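Local coordinates for prenylcyclase (Actinoplanes teichomyceticus, PDB 6IJ1), which probably acts on prenyl substrates, as a prenyltransferase or terpene cyclase, at residues P171-E174 against H175-G179. Sequence-based numbering, arbitrary orientation.
Sequences PRRE and HVVNG
Arg172 O accepts Val176 N, Arg173 O takes Val177 N at 2.8 Å in a nearly straight bond (173° at the hydrogen), and Glu174 O receives Asn178 N, three successive i to i+4 bonds that open the helix 173-182. The guanidinium of Arg172 lies flat on the His175 imidazole, the two planes 7° apart. The overlap is offset: NH1 of Arg172 sits over the rim of the ring, 3.3 Å from His175 CD2. A bend at chi3 (67°) brings the guanidinium over the face of the ring, giving a parallel, offset guanidinium-imidazole stack. Arg172 holds the N-cap position, and the stack therefore joins the N-cap residue to the first turn of helix 173-182, in a chain with many helices and very little strand. His175 NE2 is hydrogen-bonded to His124 O, and both stacked side chains touch Val123, which fixes this end of the helix to the loop holding those two residues. With an alanine at His175, the Arg172 guanidinium would probably lose the ring it lies on, and His124 O its NE2 donor. Arg173 extends the other way, its NE and NH2 bonded to Ala165 O and Thr211 OG1, while its CG meets Val177 CG2 at 4.1 Å.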
ATOM      1  N   PRO A 171      -1.033   8.771  16.463  1.00 19.65           N
ATOM      2  CA  PRO A 171      -1.684   8.750  17.786  1.00 17.00           C
ATOM      3  C   PRO A 171      -2.107   7.350  18.200  1.00 19.47           C
ATOM      4  O   PRO A 171      -2.438   6.488  17.384  1.00 20.44           O
ATOM      5  CB  PRO A 171      -2.911   9.656  17.595  1.00 20.34           C
ATOM      6  CG  PRO A 171      -2.538  10.576  16.494  1.00 24.29           C
ATOM      7  CD  PRO A 171      -1.753   9.647  15.507  1.00 22.18           C
ATOM      8  N   ARG A 172      -2.133   7.115  19.501  1.00 21.25           N
ATOM      9  CA  ARG A 172      -2.615   5.831  20.018  1.00 20.05           C
ATOM     10  C   ARG A 172      -1.855   4.650  19.413  1.00 17.34           C
ATOM     11  O   ARG A 172      -2.437   3.596  19.196  1.00 19.58           O
ATOM     12  CB  ARG A 172      -4.128   5.644  19.796  1.00 20.65           C
ATOM     13  CG  ARG A 172      -4.939   6.805  20.397  1.00 22.12           C
ATOM     14  CD  ARG A 172      -6.438   6.588  20.312  1.00 28.85           C
ATOM     15  NE  ARG A 172      -6.821   5.471  21.162  1.00 25.94           N
ATOM     16  CZ  ARG A 172      -8.001   4.867  21.093  1.00 26.38           C
ATOM     17  NH1 ARG A 172      -8.267   3.859  21.919  1.00 35.19           N
ATOM     18  NH2 ARG A 172      -8.893   5.266  20.179  1.00 27.97           N
ATOM     19  N   ARG A 173      -0.571   4.845  19.176  1.00 18.25           N
ATOM     20  CA  ARG A 173       0.161   3.863  18.369  1.00 17.06           C
ATOM     21  C   ARG A 173       0.250   2.525  19.073  1.00 18.77           C
ATOM     22  O   ARG A 173       0.148   1.469  18.432  1.00 18.40           O
ATOM     23  CB  ARG A 173       1.527   4.387  17.989  1.00 21.16           C
ATOM     24  CG  ARG A 173       2.234   3.471  16.964  1.00 17.63           C
ATOM     25  CD  ARG A 173       3.510   4.094  16.520  1.00 16.96           C
ATOM     26  NE  ARG A 173       4.102   3.299  15.455  1.00 17.41           N
ATOM     27  CZ  ARG A 173       5.385   3.202  15.194  1.00 17.86           C
ATOM     28  NH1 ARG A 173       6.314   3.819  15.986  1.00 20.32           N
ATOM     29  NH2 ARG A 173       5.804   2.500  14.152  1.00 19.66           N
ATOM     30  N   GLU A 174       0.428   2.511  20.396  1.00 18.85           N
ATOM     31  CA  GLU A 174       0.487   1.223  21.061  1.00 17.04           C
ATOM     32  C   GLU A 174      -0.812   0.444  20.915  1.00 19.12           C
ATOM     33  O   GLU A 174      -0.804  -0.782  20.715  1.00 19.17           O
ATOM     34  CB  GLU A 174       0.835   1.449  22.550  1.00 23.36           C
ATOM     35  CG  GLU A 174       0.532   0.289  23.481  1.00 45.77           C
ATOM     36  CD  GLU A 174       0.857   0.633  24.924  1.00 67.05           C
ATOM     37  OE1 GLU A 174       1.873   1.310  25.125  1.00 63.74           O
ATOM     38  OE2 GLU A 174       0.105   0.254  25.884  1.00 60.37           O
ATOM     39  N   HIS A 175      -1.942   1.128  21.076  1.00 19.05           N
ATOM     40  CA  HIS A 175      -3.253   0.543  20.900  1.00 18.71           C
ATOM     41  C   HIS A 175      -3.401  -0.046  19.488  1.00 18.49           C
ATOM     42  O   HIS A 175      -3.924  -1.153  19.320  1.00 18.91           O
ATOM     43  CB  HIS A 175      -4.279   1.645  21.176  1.00 20.11           C
ATOM     44  CG  HIS A 175      -5.690   1.267  20.908  1.00 21.16           C
ATOM     45  ND1 HIS A 175      -6.354   0.338  21.677  1.00 25.79           N
ATOM     46  CD2 HIS A 175      -6.592   1.725  20.001  1.00 21.59           C
ATOM     47  CE1 HIS A 175      -7.601   0.229  21.251  1.00 28.24           C
ATOM     48  NE2 HIS A 175      -7.767   1.048  20.230  1.00 24.41           N
ATOM     49  N   VAL A 176      -2.943   0.700  18.490  1.00 17.61           N
ATOM     50  CA  VAL A 176      -3.061   0.260  17.094  1.00 17.77           C
ATOM     51  C   VAL A 176      -2.145  -0.928  16.828  1.00 18.47           C
ATOM     52  O   VAL A 176      -2.557  -1.912  16.189  1.00 17.99           O
ATOM     53  CB  VAL A 176      -2.760   1.433  16.156  1.00 15.24           C
ATOM     54  CG1 VAL A 176      -2.726   0.945  14.683  1.00 16.05           C
ATOM     55  CG2 VAL A 176      -3.844   2.526  16.260  1.00 17.46           C
ATOM     56  N   VAL A 177      -0.895  -0.863  17.304  1.00 16.84           N
ATOM     57  CA  VAL A 177      -0.001  -2.011  17.136  1.00 15.76           C
ATOM     58  C   VAL A 177      -0.593  -3.260  17.794  1.00 17.09           C
ATOM     59  O   VAL A 177      -0.513  -4.364  17.231  1.00 17.41           O
ATOM     60  CB  VAL A 177       1.379  -1.670  17.714  1.00 17.50           C
ATOM     61  CG1 VAL A 177       2.207  -2.973  17.912  1.00 19.07           C
ATOM     62  CG2 VAL A 177       2.169  -0.651  16.814  1.00 17.74           C
ATOM     63  N   ASN A 178      -1.184  -3.127  19.006  1.00 17.69           N
ATOM     64  CA  ASN A 178      -1.774  -4.301  19.646  1.00 21.90           C
ATOM     65  C   ASN A 178      -2.892  -4.886  18.809  1.00 17.18           C
ATOM     66  O   ASN A 178      -2.985  -6.112  18.679  1.00 19.40           O
ATOM     67  CB  ASN A 178      -2.285  -3.968  21.065  1.00 19.41           C
ATOM     68  CG  ASN A 178      -1.130  -3.835  22.026  1.00 29.13           C
ATOM     69  OD1 ASN A 178      -0.063  -4.387  21.765  1.00 34.11           O
ATOM     70  ND2 ASN A 178      -1.322  -3.108  23.114  1.00 34.88           N
ATOM     71  N   GLY A 179      -3.703  -4.017  18.187  1.00 17.52           N
ATOM     72  CA  GLY A 179      -4.794  -4.491  17.359  1.00 18.04           C
ATOM     73  C   GLY A 179      -4.254  -5.176  16.116  1.00 17.87           C
ATOM     74  O   GLY A 179      -4.763  -6.233  15.713  1.00 18.30           O
TER